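Local structure of BugD (Bordetella pertussis Tohama I, 2F5X) at residues 59-64 / 89-94; 66-71 / 100-105; 236-241 / 290-295. The protein binds aspartic acid in its pocket and probably acts as the periplasmic solute receptor of a tripartite tricarboxylate-type transporter. All coordinates share one frame; numbering follows the deposited sequence.

Contact 1. Residues 59-64 / 89-94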
loop_
_atom_site.group_PDB
_atom_site.type_symbol
_atom_site.label_atom_id
_atom_site.label_comp_id
_atom_site.label_asym_id
_atom_site.label_seq_id
_atom_site.Cartn_x
_atom_site.Cartn_y
_atom_site.Cartn_z
ATOM N N GLY A 59 -3.115 7.334 -8.169
ATOM C CA GLY A 59 -3.222 6.187 -7.279
ATOM C C GLY A 59 -2.126 5.142 -7.439
ATOM O O GLY A 59 -2.310 3.993 -7.050
ATOM N N GLY A 60 -0.996 5.544 -8.008
ATOM C CA GLY A 60 0.113 4.632 -8.249
ATOM C C GLY A 60 0.207 4.148 -9.693
ATOM O O GLY A 60 1.194 3.494 -10.062
ATOM N N THR A 61 -0.801 4.443 -10.519
ATOM C CA THR A 61 -0.781 3.897 -11.878
ATOM C C THR A 61 0.279 4.543 -12.749
ATOM O O THR A 61 0.794 3.898 -13.653
ATOM C CB THR A 61 -2.141 3.972 -12.603
ATOM O OG1 THR A 61 -2.599 5.328 -12.639
ATOM C CG2 THR A 61 -3.218 3.216 -11.833
ATOM N N ILE A 62 0.594 5.813 -12.488
ATOM C CA ILE A 62 1.617 6.509 -13.269
ATOM C C ILE A 62 2.993 5.867 -13.056
ATOM O O ILE A 62 3.722 5.587 -14.022
ATOM C CB ILE A 62 1.624 8.032 -12.945
ATOM C CG1 ILE A 62 0.305 8.691 -13.390
ATOM C CG2 ILE A 62 2.842 8.728 -13.569
ATOM C CD1 ILE A 62 -0.083 8.469 -14.795
ATOM N N GLY A 63 3.339 5.612 -11.796
ATOM C CA GLY A 63 4.604 4.967 -11.485
ATOM C C GLY A 63 4.677 3.546 -12.022
ATOM O O GLY A 63 5.698 3.124 -12.574
ATOM N N THR A 64 3.580 2.812 -11.873
ATOM C CA THR A 64 3.517 1.437 -12.360
ATOM C C THR A 64 3.705 1.403 -13.868
ATOM O O THR A 64 4.470 0.582 -14.395
ATOM C CB THR A 64 2.189 0.798 -11.953
ATOM O OG1 THR A 64 2.149 0.691 -10.519
ATOM C CG2 THR A 64 2.116 -0.664 -12.466
ATOM N N SER A 89 -9.418 -2.677 -12.303
ATOM C CA SER A 89 -10.879 -2.640 -12.177
ATOM C C SER A 89 -11.407 -1.222 -11.994
ATOM O O SER A 89 -12.615 -1.016 -11.886
ATOM C CB SER A 89 -11.345 -3.509 -11.003
ATOM O OG SER A 89 -10.968 -4.854 -11.218
ATOM N N LEU A 90 -10.501 -0.246 -11.956
ATOM C CA LEU A 90 -10.873 1.129 -11.612
ATOM C C LEU A 90 -10.645 2.092 -12.759
ATOM O O LEU A 90 -11.216 3.183 -12.790
ATOM C CB LEU A 90 -10.073 1.590 -10.388
ATOM C CG LEU A 90 -10.412 0.848 -9.088
ATOM C CD1 LEU A 90 -9.346 1.119 -8.009
ATOM C CD2 LEU A 90 -11.821 1.223 -8.604
ATOM N N TYR A 91 -9.783 1.693 -13.685
ATOM C CA TYR A 91 -9.469 2.494 -14.862
ATOM C C TYR A 91 -9.727 1.682 -16.113
ATOM O O TYR A 91 -9.344 0.514 -16.193
ATOM C CB TYR A 91 -7.993 2.899 -14.864
ATOM C CG TYR A 91 -7.600 3.843 -13.761
ATOM C CD1 TYR A 91 -7.757 5.219 -13.913
ATOM C CD2 TYR A 91 -7.067 3.365 -12.565
ATOM C CE1 TYR A 91 -7.391 6.099 -12.908
ATOM C CE2 TYR A 91 -6.698 4.235 -11.544
ATOM C CZ TYR A 91 -6.869 5.602 -11.727
ATOM O OH TYR A 91 -6.508 6.481 -10.749
ATOM N N LYS A 92 -10.357 2.317 -17.095
ATOM C CA LYS A 92 -10.531 1.714 -18.408
ATOM C C LYS A 92 -9.177 1.352 -19.004
ATOM O O LYS A 92 -9.027 0.288 -19.604
ATOM C CB LYS A 92 -11.302 2.654 -19.336
ATOM C CG LYS A 92 -12.731 2.878 -18.876
ATOM C CD LYS A 92 -13.601 3.446 -19.973
ATOM C CE LYS A 92 -15.059 3.450 -19.557
ATOM N NZ LYS A 92 -15.824 4.483 -20.310
ATOM N N ASN A 93 -8.201 2.239 -18.829
ATOM C CA ASN A 93 -6.813 1.926 -19.145
ATOM C C ASN A 93 -5.849 2.430 -18.085
ATOM O O ASN A 93 -5.452 3.603 -18.094
ATOM C CB ASN A 93 -6.397 2.450 -20.513
ATOM C CG ASN A 93 -5.056 1.869 -20.985
ATOM O OD1 ASN A 93 -4.378 1.093 -20.270
ATOM N ND2 ASN A 93 -4.669 2.235 -22.202
ATOM N N PRO A 94 -5.456 1.534 -17.186
ATOM C CA PRO A 94 -4.536 1.887 -16.101
ATOM C C PRO A 94 -3.102 2.134 -16.574
ATOM O O PRO A 94 -2.294 2.615 -15.779
ATOM C CB PRO A 94 -4.601 0.669 -15.185
ATOM C CG PRO A 94 -4.932 -0.453 -16.084
ATOM C CD PRO A 94 -5.858 0.113 -17.132
#
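Thr61 meets the 89-94 loop with two different groups. Its CG2 methyl comes 3.6 Å from Tyr91 CE2 and 3.9 Å from Tyr91 CD2, approaching the ring obliquely, while Thr61 CB lies 3.5 Å from the carbonyl oxygen O of Pro94. The torsion explains this division: with CG2 anti to the carbonyl carbon, beside the backbone N, the methyl is delivered to the ring, and OG1 (chi1 57°) is left to bond to Ala58 O just ahead of the segment. At the far end of the ring, Tyr91 OH passes 4.3 Å from Gly59 N and finds its hydrogen-bond partner in Ile147 O. Next to Gly59, Gly60, the N-cap residue of helix 61-68, accepts with its O from Thr64 N at 3.1 Å and Thr64 OG1 at 3.0 Å, one turn further on, the hydroxyl sitting above the carbonyl plane. The Gly59-Gly60 turn and helix start thus pack against the loop between helix 83-86 and strand 102-117, with Gly59 about 7 Å from the bound aspartic acid. Van der Waals contact closes this surface of 156 Å², while backbone carbonyls beyond the two segments satisfy the hydroxyls of Thr61 and Tyr91.

Contact 2. Residues 66-71 / 100-105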
loop_
_atom_site.group_PDB
_atom_site.type_symbol
_atom_site.label_atom_id
_atom_site.label_comp_id
_atom_site.label_asym_id
_atom_site.label_seq_id
_atom_site.Cartn_x
_atom_site.Cartn_y
_atom_site.Cartn_z
ATOM N N GLN A 66 5.180 3.688 -15.671
ATOM C CA GLN A 66 6.554 4.072 -15.977
ATOM C C GLN A 66 7.481 2.857 -16.061
ATOM O O GLN A 66 8.257 2.723 -17.015
ATOM C CB GLN A 66 7.090 5.090 -14.971
ATOM C CG GLN A 66 8.499 5.541 -15.316
ATOM C CD GLN A 66 9.058 6.525 -14.320
ATOM O OE1 GLN A 66 8.495 7.605 -14.130
ATOM N NE2 GLN A 66 10.170 6.162 -13.682
ATOM N N VAL A 67 7.402 1.972 -15.074
ATOM C CA VAL A 67 8.215 0.761 -15.111
ATOM C C VAL A 67 7.752 -0.173 -16.227
ATOM O O VAL A 67 8.590 -0.784 -16.907
ATOM C CB VAL A 67 8.284 0.043 -13.740
ATOM C CG1 VAL A 67 9.170 -1.201 -13.817
ATOM C CG2 VAL A 67 8.833 0.986 -12.692
ATOM N N ALA A 68 6.441 -0.270 -16.455
ATOM C CA ALA A 68 5.957 -1.117 -17.556
ATOM C C ALA A 68 6.587 -0.716 -18.892
ATOM O O ALA A 68 6.865 -1.578 -19.731
ATOM C CB ALA A 68 4.431 -1.085 -17.656
ATOM N N ARG A 69 6.823 0.587 -19.064
ATOM C CA ARG A 69 7.366 1.149 -20.301
ATOM C C ARG A 69 8.892 1.351 -20.291
ATOM O O ARG A 69 9.463 1.829 -21.276
ATOM C CB ARG A 69 6.667 2.478 -20.612
ATOM C CG ARG A 69 5.168 2.345 -20.843
ATOM C CD ARG A 69 4.463 3.666 -21.130
ATOM N NE ARG A 69 4.277 3.887 -22.566
ATOM C CZ ARG A 69 4.669 4.976 -23.232
ATOM N NH1 ARG A 69 5.290 5.972 -22.606
ATOM N NH2 ARG A 69 4.449 5.063 -24.537
ATOM N N ALA A 70 9.548 0.986 -19.193
ATOM C CA ALA A 70 10.989 1.201 -19.050
ATOM C C ALA A 70 11.797 0.134 -19.780
ATOM O O ALA A 70 11.286 -0.938 -20.078
ATOM C CB ALA A 70 11.376 1.235 -17.588
ATOM N N GLN A 71 13.065 0.428 -20.048
ATOM C CA GLN A 71 13.938 -0.558 -20.692
ATOM C C GLN A 71 14.007 -1.820 -19.827
ATOM O O GLN A 71 14.221 -1.724 -18.622
ATOM C CB GLN A 71 15.344 0.020 -20.909
ATOM C CG GLN A 71 15.407 1.176 -21.920
ATOM C CD GLN A 71 15.044 0.748 -23.330
ATOM O OE1 GLN A 71 15.424 -0.335 -23.770
ATOM N NE2 GLN A 71 14.314 1.602 -24.044
ATOM N N THR A 100 0.771 -9.362 -17.685
ATOM C CA THR A 100 1.791 -9.484 -18.742
ATOM C C THR A 100 2.794 -8.345 -18.878
ATOM O O THR A 100 3.822 -8.523 -19.527
ATOM C CB THR A 100 1.153 -9.718 -20.133
ATOM O OG1 THR A 100 0.335 -8.589 -20.479
ATOM C CG2 THR A 100 0.221 -10.922 -20.129
ATOM N N SER A 101 2.513 -7.179 -18.301
ATOM C CA SER A 101 3.413 -6.039 -18.501
ATOM C C SER A 101 4.784 -6.197 -17.846
ATOM O O SER A 101 5.720 -5.465 -18.186
ATOM C CB SER A 101 2.756 -4.743 -18.019
ATOM O OG SER A 101 1.787 -4.329 -18.954
ATOM N N PHE A 102 4.895 -7.157 -16.930
ATOM C CA PHE A 102 6.087 -7.303 -16.096
ATOM C C PHE A 102 6.577 -8.734 -16.003
ATOM O O PHE A 102 5.824 -9.682 -16.250
ATOM C CB PHE A 102 5.778 -6.836 -14.665
ATOM C CG PHE A 102 5.340 -5.403 -14.579
ATOM C CD1 PHE A 102 6.280 -4.378 -14.462
ATOM C CD2 PHE A 102 3.988 -5.075 -14.619
ATOM C CE1 PHE A 102 5.867 -3.034 -14.393
ATOM C CE2 PHE A 102 3.577 -3.753 -14.540
ATOM C CZ PHE A 102 4.520 -2.730 -14.433
ATOM N N GLU A 103 7.854 -8.878 -15.656
ATOM C CA GLU A 103 8.366 -10.122 -15.099
ATOM C C GLU A 103 8.316 -9.963 -13.573
ATOM O O GLU A 103 9.039 -9.133 -13.007
ATOM C CB GLU A 103 9.810 -10.387 -15.550
ATOM C CG GLU A 103 10.062 -10.304 -17.063
ATOM C CD GLU A 103 9.226 -11.272 -17.890
ATOM O OE1 GLU A 103 8.708 -12.255 -17.317
ATOM O OE2 GLU A 103 9.088 -11.053 -19.122
ATOM N N PRO A 104 7.464 -10.734 -12.898
ATOM C CA PRO A 104 7.380 -10.641 -11.432
ATOM C C PRO A 104 8.670 -11.147 -10.784
ATOM O O PRO A 104 9.271 -12.111 -11.288
ATOM C CB PRO A 104 6.185 -11.541 -11.071
ATOM C CG PRO A 104 6.006 -12.453 -12.242
ATOM C CD PRO A 104 6.536 -11.737 -13.459
ATOM N N ILE A 105 9.109 -10.467 -9.723
ATOM C CA ILE A 105 10.282 -10.899 -8.960
ATOM C C ILE A 105 9.853 -11.643 -7.697
ATOM O O ILE A 105 10.299 -12.760 -7.449
ATOM C CB ILE A 105 11.219 -9.702 -8.616
ATOM C CG1 ILE A 105 11.617 -8.908 -9.868
ATOM C CG2 ILE A 105 12.470 -10.182 -7.845
ATOM C CD1 ILE A 105 12.178 -9.754 -11.035
HETATM O O HOH W 1 5.610 -3.884 -20.366
#
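A water links the backbones of Ala68 and Ser101 by donating to both carbonyl oxygens: it stands 2.7 Å from Ala68 O and 2.7 Å from Ser101 O. Each of its two hydrogens therefore has an acceptor, and the last turn of helix 61-68 is joined to the approach to strand 102-117 without a direct backbone bond. Beside this bridge the chains come closest at the same pair of residues, whose CA atoms are 5.6 Å apart, and Ala68 CB rests 4.0 Å from Ser101 CB. The hydroxyl of Ser101 is engaged elsewhere, with Glu97 N.

The apolar half of the contact is built on the Phe102 ring. Ala68 CB packs 3.6 Å from Phe102 CZ, and Ala68 N lies 3.5 Å from Phe102 CE1, obliquely to the ring. Val67 instead meets the rim: its CG1 is 3.8 Å from Phe102 CE1 and near the ring plane, and the two side chains cross at about a right angle. Two torsions bring these groups together. Phe102 CG is anti to the carbonyl carbon (chi1 -60°), which carries the end of the ring to the helix; Val67 CG1 lies anti to the backbone N (chi1 -179°) and reaches the rim from there. Leu78 of strand 76-81 touches both Val67 and Phe102, and the ring of Trp242 meets that of Phe102 with the planes at about 50°, so the helix end packs against the sheet. The chemistry is thus divided: an aromatic ring packed against an alanine and a valine supplies the apolar part, whereas the water satisfies two carbonyl oxygens at the partly exposed margin.

Contact 3. Residues 236-241 / 290-295; sequences GIWHGM and QAKVKQ
Helix 286-306 packs against strand 236-244 of the mixed sheet in this periplasmic binding protein, and the indole of Trp238 fills the interval between them. The backbones stay well apart, 9.0 Å between Trp238 CA and Lys292 CA, so side chains make the whole contact. Lys292 CG lies over one face of the indole, 3.6 Å from Trp238 CE2, and forms a CH-pi contact with the five-membered ring: 3.8 Å to the centroid and 16° off the ring normal. The lysine chain begins with CG anti to the backbone N (chi1 -177°), then bends at chi2 and chi3, which keeps CD beside the pyrrole part, 4.0 Å from Trp238 NE1. Its ammonium NZ is 5.6 Å from the same centroid, too long for more than a weak cation-pi attraction. The aliphatic stem, rather than the charge, therefore does most of the touching.

Val293 CG2 lies 4.0 Å from Trp238 CH2, the two side chains crossing at about a right angle, and the NE1-H of Trp238 is bound by Gln296 OE1 from the following turn of the helix. One helix thus meets the indole through a methylene, a methyl and an amide oxygen.

The next residue of the strand, His239, has its NE2 hydrogen-bonded to Thr31 OG1 and its ring edge-to-face with that of His81, both residues of the aspartate pocket. Ile237, the centre of an inverse gamma turn, accepts from His239 ND1 at 3.1 Å: Ile237 O lies in the plane of the imidazole, whereas ND1 stands above the Ile237 carbonyl plane.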
loop_
_atom_site.group_PDB
_atom_site.type_symbol
_atom_site.label_atom_id
_atom_site.label_comp_id
_atom_site.label_asym_id
_atom_site.label_seq_id
_atom_site.Cartn_x
_atom_site.Cartn_y
_atom_site.Cartn_z
ATOM N N GLY A 236 -5.262 -6.384 3.837
ATOM C CA GLY A 236 -3.823 -6.494 4.006
ATOM C C GLY A 236 -3.136 -6.023 2.741
ATOM O O GLY A 236 -3.356 -6.574 1.645
ATOM N N ILE A 237 -2.303 -4.995 2.878
ATOM C CA ILE A 237 -1.675 -4.402 1.703
ATOM C C ILE A 237 -0.358 -5.117 1.422
ATOM O O ILE A 237 0.702 -4.743 1.945
ATOM C CB ILE A 237 -1.518 -2.880 1.903
ATOM C CG1 ILE A 237 -2.903 -2.231 2.115
ATOM C CG2 ILE A 237 -0.799 -2.218 0.709
ATOM C CD1 ILE A 237 -3.927 -2.444 0.982
ATOM N N TRP A 238 -0.441 -6.181 0.628
ATOM C CA TRP A 238 0.761 -6.874 0.195
ATOM C C TRP A 238 1.505 -5.975 -0.783
ATOM O O TRP A 238 0.906 -5.115 -1.444
ATOM C CB TRP A 238 0.436 -8.236 -0.445
ATOM C CG TRP A 238 -0.563 -8.155 -1.577
ATOM C CD1 TRP A 238 -1.920 -8.312 -1.491
ATOM C CD2 TRP A 238 -0.273 -7.925 -2.961
ATOM N NE1 TRP A 238 -2.494 -8.177 -2.736
ATOM C CE2 TRP A 238 -1.505 -7.951 -3.660
ATOM C CE3 TRP A 238 0.913 -7.705 -3.691
ATOM C CZ2 TRP A 238 -1.590 -7.758 -5.048
ATOM C CZ3 TRP A 238 0.830 -7.518 -5.079
ATOM C CH2 TRP A 238 -0.417 -7.538 -5.737
ATOM N N HIS A 239 2.817 -6.160 -0.834
ATOM C CA HIS A 239 3.703 -5.426 -1.731
ATOM C C HIS A 239 4.471 -6.448 -2.573
ATOM O O HIS A 239 4.843 -7.524 -2.076
ATOM C CB HIS A 239 4.729 -4.608 -0.936
ATOM C CG HIS A 239 4.189 -3.338 -0.334
ATOM N ND1 HIS A 239 3.128 -3.307 0.546
ATOM C CD2 HIS A 239 4.606 -2.055 -0.463
ATOM C CE1 HIS A 239 2.900 -2.060 0.917
ATOM N NE2 HIS A 239 3.784 -1.279 0.319
ATOM N N GLY A 240 4.712 -6.097 -3.838
ATOM C CA GLY A 240 5.485 -6.931 -4.746
ATOM C C GLY A 240 6.594 -6.145 -5.421
ATOM O O GLY A 240 6.612 -4.913 -5.386
HETATM N N MSE A 241 7.523 -6.868 -6.036
HETATM C CA MSE A 241 8.585 -6.261 -6.813
HETATM C C MSE A 241 8.528 -6.862 -8.212
HETATM O O MSE A 241 8.402 -8.072 -8.350
HETATM C CB MSE A 241 9.948 -6.528 -6.163
HETATM C CG MSE A 241 11.116 -5.988 -6.961
HETATM SE SE MSE A 241 12.769 -6.325 -6.034
HETATM C CE MSE A 241 12.531 -5.156 -4.640
ATOM N N GLN A 290 3.042 -13.902 -8.994
ATOM C CA GLN A 290 2.125 -14.109 -10.125
ATOM C C GLN A 290 0.788 -14.656 -9.603
ATOM O O GLN A 290 -0.277 -14.183 -10.001
ATOM C CB GLN A 290 2.757 -15.057 -11.156
ATOM C CG GLN A 290 1.833 -15.485 -12.307
ATOM C CD GLN A 290 2.478 -16.517 -13.218
ATOM O OE1 GLN A 290 3.187 -17.417 -12.751
ATOM N NE2 GLN A 290 2.233 -16.393 -14.523
ATOM N N ALA A 291 0.860 -15.626 -8.688
ATOM C CA ALA A 291 -0.338 -16.249 -8.106
ATOM C C ALA A 291 -1.146 -15.231 -7.305
ATOM O O ALA A 291 -2.379 -15.235 -7.352
ATOM C CB ALA A 291 0.046 -17.424 -7.219
ATOM N N LYS A 292 -0.449 -14.370 -6.568
ATOM C CA LYS A 292 -1.108 -13.329 -5.782
ATOM C C LYS A 292 -1.903 -12.386 -6.682
ATOM O O LYS A 292 -3.072 -12.106 -6.416
ATOM C CB LYS A 292 -0.089 -12.542 -4.941
ATOM C CG LYS A 292 -0.728 -11.469 -4.015
ATOM C CD LYS A 292 -1.600 -12.093 -2.911
ATOM C CE LYS A 292 -0.784 -12.855 -1.875
ATOM N NZ LYS A 292 -1.664 -13.498 -0.852
ATOM N N VAL A 293 -1.268 -11.897 -7.744
ATOM C CA VAL A 293 -1.945 -11.013 -8.701
ATOM C C VAL A 293 -3.147 -11.707 -9.357
ATOM O O VAL A 293 -4.225 -11.113 -9.485
ATOM C CB VAL A 293 -0.962 -10.465 -9.778
ATOM C CG1 VAL A 293 -1.714 -9.668 -10.877
ATOM C CG2 VAL A 293 0.109 -9.583 -9.127
ATOM N N LYS A 294 -2.958 -12.966 -9.749
ATOM C CA LYS A 294 -4.005 -13.764 -10.386
ATOM C C LYS A 294 -5.248 -13.888 -9.505
ATOM O O LYS A 294 -6.374 -13.805 -10.007
ATOM C CB LYS A 294 -3.462 -15.163 -10.749
ATOM C CG LYS A 294 -4.488 -16.093 -11.397
ATOM C CD LYS A 294 -3.928 -17.494 -11.617
ATOM C CE LYS A 294 -5.030 -18.499 -11.981
ATOM N NZ LYS A 294 -4.554 -19.911 -11.845
ATOM N N GLN A 295 -5.043 -14.071 -8.202
ATOM C CA GLN A 295 -6.150 -14.197 -7.255
ATOM C C GLN A 295 -6.766 -12.831 -6.945
ATOM O O GLN A 295 -7.988 -12.703 -6.832
ATOM C CB GLN A 295 -5.674 -14.867 -5.958
ATOM C CG GLN A 295 -6.798 -15.232 -4.980
ATOM C CD GLN A 295 -7.288 -14.043 -4.165
ATOM O OE1 GLN A 295 -6.529 -13.103 -3.901
ATOM N NE2 GLN A 295 -8.559 -14.075 -3.776
#

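Overall arrangement
Contacts 1 and 2 share helix 61-68: contact 1 takes its start and contact 2 its end, with centres 14 Å apart. Their segments alternate along the chain, and they touch where Thr64 O lies 3.3 Å from Phe102 CZ. Contact 3 comes later in sequence. Its strand 236-244 is the antiparallel neighbour of strand 102-117 of contact 2, with Ile105 N 2.8 Å from Met241 O, a probable hydrogen bond, and centres 15 Å apart. Contacts 1 and 3 do not touch (nearest atoms about 9 Å apart). Two helices thereby join one mixed sheet. Gly59 lies about 7 Å from the bound aspartic acid; Trp238, about 11 Å away, is second-layer, though its neighbour His239 reaches pocket residues.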